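Local coordinates for ubiquitin domain-containing protein DSK2,putative (Plasmodium falciparum, PDB 6JL3) that probably shuttles ubiquitinated proteins to the proteasome, its ubiquitin-like domain being the part expected to meet proteasomal receptors, at residues 9-12 / 16-19; 50-55 / 61-66. One frame throughout, in Å; residues are numbered along the deposited sequence.

Contact 1: 9-12 / 16-19; sequences FKVT and EFTV
The rings of F9 and F17 lie on the same face of the sheet with their planes only 15° apart, yet slid so far past each other that they barely overlap; the centroids are 5.1 Å apart. Of F9 it is CB that rides above one face of the F17 ring, nearer the ring's margin than its middle, in a CH-pi contact 4.0 Å from the F17 ring centroid. Beyond CB, CD1 of F9 comes obliquely to CE2 of F17 at 3.6 Å. The first torsion of F17 explains the meeting: at chi1 67° its CG is wedged between backbone N and carbonyl carbon, which swings the ring back toward the strand of F9. There CE1 of F17 also takes up CG2 of V11, 3.8 Å away, while CG1 of V19 lies at the F17 ring edge, in plane.

These residues belong to the first beta hairpin of the ubiquitin fold, strands 5-11 and 15-21. F9 and F17 form an antiparallel hydrogen-bonded pair of it, F9 N giving a short bond to F17 O (2.8 Å) and F17 N a longer return bond to F9 O (3.3 Å). F9 O also receives CA-H of E16. The face carrying the two phenylalanines is turned to helix 27-35: F9 packs on L30 and C34, F17 on C34, and the F17 ring meets that of H37 nearly parallel.

K10 and E16, a non-hydrogen-bonded pair, project from the other face. Their extended chains run side by side in the same direction, but K10 NZ stays 5.0 Å from E16 OE2, too far for a salt bridge; the opposite charges may still attract weakly. The nearest approach between these two side chains is CE of K10 to OE2 of E16.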
ATOM      1  N   PHE A   9      -4.824   2.329  -4.764  1.00  9.84           N
ATOM      2  CA  PHE A   9      -4.021   3.403  -4.211  1.00 10.08           C
ATOM      3  C   PHE A   9      -4.372   4.724  -4.869  1.00 10.88           C
ATOM      4  O   PHE A   9      -4.486   4.812  -6.100  1.00 13.51           O
ATOM      5  CB  PHE A   9      -2.539   3.131  -4.414  1.00 10.81           C
ATOM      6  CG  PHE A   9      -2.029   2.083  -3.510  1.00 11.43           C
ATOM      7  CD1 PHE A   9      -2.124   0.755  -3.867  1.00 13.43           C
ATOM      8  CD2 PHE A   9      -1.505   2.416  -2.273  1.00 14.16           C
ATOM      9  CE1 PHE A   9      -1.684  -0.220  -3.022  1.00 16.57           C
ATOM     10  CE2 PHE A   9      -1.057   1.443  -1.425  1.00 14.61           C
ATOM     11  CZ  PHE A   9      -1.150   0.123  -1.799  1.00 14.78           C
ATOM     12  N   LYS A  10      -4.541   5.745  -4.038  1.00 10.32           N
ATOM     13  CA  LYS A  10      -4.590   7.133  -4.462  1.00 11.00           C
ATOM     14  C   LYS A  10      -3.258   7.754  -4.078  1.00 10.40           C
ATOM     15  O   LYS A  10      -2.890   7.762  -2.893  1.00 11.99           O
ATOM     16  CB  LYS A  10      -5.750   7.853  -3.790  1.00 12.48           C
ATOM     17  CG  LYS A  10      -7.091   7.375  -4.307  1.00 15.20           C
ATOM     18  CD  LYS A  10      -8.239   8.079  -3.625  1.00 20.55           C
ATOM     19  CE  LYS A  10      -9.560   7.824  -4.340  1.00 24.88           C
ATOM     20  NZ  LYS A  10     -10.649   8.663  -3.756  1.00 29.97           N
ATOM     21  N   VAL A  11      -2.527   8.233  -5.082  1.00 10.21           N
ATOM     22  CA  VAL A  11      -1.169   8.726  -4.923  1.00 10.67           C
ATOM     23  C   VAL A  11      -1.150  10.222  -5.194  1.00 11.05           C
ATOM     24  O   VAL A  11      -1.834  10.707  -6.106  1.00 11.50           O
ATOM     25  CB  VAL A  11      -0.223   8.003  -5.905  1.00 11.38           C
ATOM     26  CG1 VAL A  11       1.224   8.362  -5.621  1.00 12.94           C
ATOM     27  CG2 VAL A  11      -0.446   6.498  -5.864  1.00 13.24           C
ATOM     28  N   THR A  12      -0.334  10.947  -4.420  1.00 11.02           N
ATOM     29  CA  THR A  12      -0.174  12.379  -4.631  1.00 11.79           C
ATOM     30  C   THR A  12       0.069  12.669  -6.107  1.00 11.85           C
ATOM     31  O   THR A  12       0.773  11.927  -6.804  1.00 13.06           O
ATOM     32  CB  THR A  12       1.020  12.901  -3.826  1.00 14.16           C
ATOM     33  OG1 THR A  12       0.905  12.494  -2.465  1.00 15.14           O
ATOM     34  CG2 THR A  12       1.081  14.422  -3.860  1.00 16.64           C
ATOM     35  N   GLU A  16      -3.609   7.024  -9.731  1.00 10.02           N
ATOM     36  CA  GLU A  16      -4.338   5.909  -9.149  1.00 10.30           C
ATOM     37  C   GLU A  16      -3.938   4.605  -9.822  1.00 10.28           C
ATOM     38  O   GLU A  16      -3.764   4.563 -11.043  1.00 11.42           O
ATOM     39  CB  GLU A  16      -5.858   6.096  -9.320  1.00 14.55           C
ATOM     40  CG  GLU A  16      -6.439   7.325  -8.640  1.00 18.53           C
ATOM     41  CD  GLU A  16      -7.942   7.444  -8.818  1.00 28.78           C
ATOM     42  OE1 GLU A  16      -8.532   6.599  -9.522  1.00 33.89           O
ATOM     43  OE2 GLU A  16      -8.535   8.383  -8.246  1.00 31.66           O
ATOM     44  N   PHE A  17      -3.806   3.551  -9.024  1.00  9.88           N
ATOM     45  CA  PHE A  17      -3.614   2.206  -9.555  1.00 10.26           C
ATOM     46  C   PHE A  17      -4.184   1.205  -8.563  1.00  9.90           C
ATOM     47  O   PHE A  17      -4.346   1.504  -7.378  1.00 10.86           O
ATOM     48  CB  PHE A  17      -2.138   1.887  -9.876  1.00 11.28           C
ATOM     49  CG  PHE A  17      -1.255   1.808  -8.666  1.00 11.21           C
ATOM     50  CD1 PHE A  17      -0.699   2.957  -8.125  1.00 11.70           C
ATOM     51  CD2 PHE A  17      -0.979   0.593  -8.058  1.00 11.96           C
ATOM     52  CE1 PHE A  17       0.107   2.898  -7.010  1.00 12.68           C
ATOM     53  CE2 PHE A  17      -0.171   0.531  -6.942  1.00 13.76           C
ATOM     54  CZ  PHE A  17       0.371   1.683  -6.412  1.00 13.41           C
ATOM     55  N   THR A  18      -4.482   0.007  -9.065  1.00 10.12           N
ATOM     56  CA  THR A  18      -4.977  -1.097  -8.251  1.00 10.08           C
ATOM     57  C   THR A  18      -4.075  -2.299  -8.477  1.00 10.74           C
ATOM     58  O   THR A  18      -3.648  -2.553  -9.606  1.00 12.72           O
ATOM     59  CB  THR A  18      -6.427  -1.457  -8.630  1.00 11.75           C
ATOM     60  OG1 THR A  18      -7.272  -0.317  -8.413  1.00 13.56           O
ATOM     61  CG2 THR A  18      -6.946  -2.641  -7.823  1.00 13.67           C
ATOM     62  N   VAL A  19      -3.771  -3.022  -7.395  1.00 10.55           N
ATOM     63  CA  VAL A  19      -2.979  -4.242  -7.461  1.00 10.68           C
ATOM     64  C   VAL A  19      -3.723  -5.382  -6.779  1.00  9.93           C
ATOM     65  O   VAL A  19      -4.563  -5.176  -5.903  1.00 12.76           O
ATOM     66  CB  VAL A  19      -1.571  -4.078  -6.847  1.00 11.78           C
ATOM     67  CG1 VAL A  19      -0.676  -3.302  -7.788  1.00 13.40           C
ATOM     68  CG2 VAL A  19      -1.646  -3.406  -5.479  1.00 12.93           C
TER

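Contact 2: 50-55 / 61-66; sequences KGKILK and TLYGVA
Y63 reaches from the short 3-10 segment at 61-63 across to strand 52-53 and its flanks, joining the loop that precedes the last strand of the ubiquitin fold to the short fourth strand at the edge of the sheet. Its CB points toward segment 50-55, and with CG anti to the carbonyl carbon (chi1 -63°) the ring extends over L54. From CG to CZ, all six ring carbons of Y63 touch one atom, CD2 of L54. This methyl stands over the centre of one ring face, 3.5 Å from the Y63 ring centroid and just 6° off the normal, an almost ideal CH-pi geometry. The leucine and tyrosine side chains run antiparallel to one another, and CB of L54 lies near CE2 of Y63. Along the CD1-CE1 side, CE of K52 comes in obliquely, 4.0 Å from CD1 of Y63. At the tip, the phenol oxygen OH of Y63 accepts the backbone N-H of K55 over 3.1 Å with an N-H...O angle of 154°, fixing the far end of the ring, while CB of K55 touches the same oxygen. V27 of helix 27-35 touches both Y63 and L54.

The backbone of Y63 is held too. K50 reaches over with an extended chain, and its NZ donates to Y63 O at 2.8 Å, tilted out of the carbonyl plane; CD and CE of K50 pass the same oxygen. K52, bent at chi3 and chi4, turns its NZ back to K50 O. G64 follows with positive phi, its N bonded to T61 O. Its own carbonyl is reached indirectly: one water accepts from K50 NZ at 2.8 Å and donates to G64 O at 2.9 Å.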
ATOM      1  N   LYS A  50      -6.596   3.608   7.372  1.00 10.22           N
ATOM      2  CA  LYS A  50      -7.269   3.611   8.676  1.00 10.57           C
ATOM      3  C   LYS A  50      -6.652   4.632   9.632  1.00 11.47           C
ATOM      4  O   LYS A  50      -6.500   4.389  10.836  1.00 12.81           O
ATOM      5  CB  LYS A  50      -7.313   2.207   9.287  1.00 11.96           C
ATOM      6  CG  LYS A  50      -8.219   1.265   8.514  1.00 12.51           C
ATOM      7  CD  LYS A  50      -8.307  -0.091   9.192  1.00 14.05           C
ATOM      8  CE  LYS A  50      -9.354  -0.981   8.544  1.00 16.96           C
ATOM      9  NZ  LYS A  50      -9.408  -2.317   9.215  1.00 18.92           N
ATOM     10  N   GLY A  51      -6.306   5.795   9.085  1.00 10.72           N
ATOM     11  CA  GLY A  51      -5.817   6.895   9.884  1.00 12.79           C
ATOM     12  C   GLY A  51      -4.414   6.718  10.403  1.00 12.64           C
ATOM     13  O   GLY A  51      -4.009   7.431  11.326  1.00 17.40           O
ATOM     14  N   LYS A  52      -3.653   5.792   9.837  1.00 10.83           N
ATOM     15  CA  LYS A  52      -2.328   5.492  10.339  1.00 11.72           C
ATOM     16  C   LYS A  52      -1.312   5.404   9.212  1.00 10.64           C
ATOM     17  O   LYS A  52      -1.649   5.117   8.062  1.00 10.67           O
ATOM     18  CB  LYS A  52      -2.308   4.154  11.069  1.00 14.55           C
ATOM     19  CG  LYS A  52      -3.091   4.163  12.343  1.00 17.53           C
ATOM     20  CD  LYS A  52      -3.090   2.799  12.995  1.00 17.72           C
ATOM     21  CE  LYS A  52      -3.999   1.829  12.254  1.00 18.39           C
ATOM     22  NZ  LYS A  52      -5.446   2.081  12.517  1.00 19.01           N
ATOM     23  N   ILE A  53      -0.057   5.641   9.577  1.00 10.46           N
ATOM     24  CA  ILE A  53       1.091   5.334   8.735  1.00 10.49           C
ATOM     25  C   ILE A  53       1.442   3.873   8.996  1.00 11.04           C
ATOM     26  O   ILE A  53       1.866   3.525  10.099  1.00 11.84           O
ATOM     27  CB  ILE A  53       2.282   6.253   9.046  1.00 10.94           C
ATOM     28  CG1 ILE A  53       1.923   7.731   8.849  1.00 11.87           C
ATOM     29  CG2 ILE A  53       3.463   5.888   8.144  1.00 12.07           C
ATOM     30  CD1 ILE A  53       2.957   8.699   9.413  1.00 13.14           C
ATOM     31  N   LEU A  54       1.250   3.007   8.003  1.00 10.15           N
ATOM     32  CA  LEU A  54       1.463   1.585   8.236  1.00 10.21           C
ATOM     33  C   LEU A  54       2.949   1.284   8.415  1.00 10.70           C
ATOM     34  O   LEU A  54       3.812   1.938   7.827  1.00 11.74           O
ATOM     35  CB  LEU A  54       0.889   0.771   7.080  1.00 10.83           C
ATOM     36  CG  LEU A  54      -0.604   0.977   6.806  1.00 11.14           C
ATOM     37  CD1 LEU A  54      -1.045  -0.072   5.780  1.00 12.57           C
ATOM     38  CD2 LEU A  54      -1.466   0.910   8.045  1.00 11.91           C
ATOM     39  N   LYS A  55       3.237   0.271   9.237  1.00 11.66           N
ATOM     40  CA  LYS A  55       4.597  -0.038   9.679  1.00 12.36           C
ATOM     41  C   LYS A  55       5.214  -1.171   8.858  1.00 11.70           C
ATOM     42  O   LYS A  55       4.629  -2.255   8.743  1.00 11.70           O
ATOM     43  CB  LYS A  55       4.588  -0.410  11.167  1.00 14.08           C
ATOM     44  CG  LYS A  55       4.159   0.725  12.110  1.00 18.88           C
ATOM     45  CD  LYS A  55       5.102   1.920  11.996  1.00 26.20           C
ATOM     46  CE  LYS A  55       4.656   3.119  12.835  1.00 31.15           C
ATOM     47  NZ  LYS A  55       4.730   2.848  14.298  1.00 32.14           N
ATOM     48  N   THR A  61      -2.536  -8.157   7.297  1.00 12.55           N
ATOM     49  CA  THR A  61      -3.652  -8.732   8.045  1.00 12.99           C
ATOM     50  C   THR A  61      -3.812  -8.080   9.412  1.00 11.14           C
ATOM     51  O   THR A  61      -4.930  -7.992   9.918  1.00 11.71           O
ATOM     52  CB  THR A  61      -3.478 -10.243   8.177  1.00 16.58           C
ATOM     53  OG1 THR A  61      -2.189 -10.541   8.725  1.00 22.30           O
ATOM     54  CG2 THR A  61      -3.625 -10.906   6.821  1.00 19.89           C
ATOM     55  N   LEU A  62      -2.721  -7.596  10.012  1.00 10.52           N
ATOM     56  CA  LEU A  62      -2.830  -6.943  11.310  1.00 10.29           C
ATOM     57  C   LEU A  62      -3.745  -5.730  11.251  1.00  9.67           C
ATOM     58  O   LEU A  62      -4.358  -5.359  12.259  1.00 10.91           O
ATOM     59  CB  LEU A  62      -1.450  -6.506  11.785  1.00 11.43           C
ATOM     60  CG  LEU A  62      -0.526  -7.649  12.180  1.00 12.86           C
ATOM     61  CD1 LEU A  62       0.877  -7.167  12.432  1.00 14.95           C
ATOM     62  CD2 LEU A  62      -1.071  -8.334  13.421  1.00 14.23           C
ATOM     63  N   TYR A  63      -3.832  -5.093  10.090  1.00  9.69           N
ATOM     64  CA  TYR A  63      -4.625  -3.890   9.904  1.00 10.80           C
ATOM     65  C   TYR A  63      -5.997  -4.173   9.304  1.00 11.01           C
ATOM     66  O   TYR A  63      -6.749  -3.230   9.025  1.00 12.91           O
ATOM     67  CB  TYR A  63      -3.854  -2.939   8.999  1.00 10.91           C
ATOM     68  CG  TYR A  63      -2.548  -2.456   9.574  1.00 11.30           C
ATOM     69  CD1 TYR A  63      -2.529  -1.535  10.614  1.00 12.80           C
ATOM     70  CD2 TYR A  63      -1.333  -2.876   9.048  1.00 12.58           C
ATOM     71  CE1 TYR A  63      -1.337  -1.052  11.113  1.00 14.44           C
ATOM     72  CE2 TYR A  63      -0.135  -2.395   9.545  1.00 13.76           C
ATOM     73  CZ  TYR A  63      -0.148  -1.485  10.581  1.00 14.07           C
ATOM     74  OH  TYR A  63       1.039  -0.991  11.084  1.00 15.85           O
ATOM     75  N   GLY A  64      -6.343  -5.442   9.107  1.00 11.41           N
ATOM     76  CA  GLY A  64      -7.646  -5.787   8.582  1.00 12.88           C
ATOM     77  C   GLY A  64      -7.880  -5.390   7.142  1.00 12.92           C
ATOM     78  O   GLY A  64      -9.014  -5.068   6.780  1.00 14.71           O
ATOM     79  N   VAL A  65      -6.840  -5.422   6.304  1.00 12.23           N
ATOM     80  CA  VAL A  65      -7.004  -5.055   4.903  1.00 12.15           C
ATOM     81  C   VAL A  65      -8.008  -5.992   4.256  1.00 13.23           C
ATOM     82  O   VAL A  65      -8.013  -7.204   4.507  1.00 18.54           O
ATOM     83  CB  VAL A  65      -5.643  -5.100   4.190  1.00 13.44           C
ATOM     84  CG1 VAL A  65      -5.124  -6.517   4.141  0.44 14.15           C
ATOM     85  CG2 VAL A  65      -5.747  -4.522   2.780  1.00 13.68           C
ATOM     86  N   ALA A  66      -8.865  -5.433   3.414  1.00 11.13           N
ATOM     87  CA  ALA A  66      -9.947  -6.185   2.792  1.00 11.45           C
ATOM     88  C   ALA A  66     -10.001  -5.897   1.299  1.00 10.14           C
ATOM     89  O   ALA A  66      -9.611  -4.820   0.838  1.00 10.41           O
ATOM     90  CB  ALA A  66     -11.298  -5.820   3.415  1.00 12.91           C
TER
HETATM   91  O   HOH W   1     -11.328  -4.033   8.240  1.00 28.28           O

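Contact 1 (9-12 / 16-19) and contact 2 (50-55 / 61-66) lie on opposite sides of the chain's centre, their own centres about 16 Å apart and their nearest atoms about 7 Å apart, without touching. Both reach the same sheet, each involving one of its outermost strands. Contact 1 is partly buried and joins two neighbouring strands by backbone pairing, with apolar side chains meeting on the face turned to the helix; contact 2 is a surface contact between an edge strand and a loop, in which side chains bond to backbone atoms and a water bridges. Helix 27-35 is common to both, meeting F9, F17 and V19 in one and L54 and Y63 in the other.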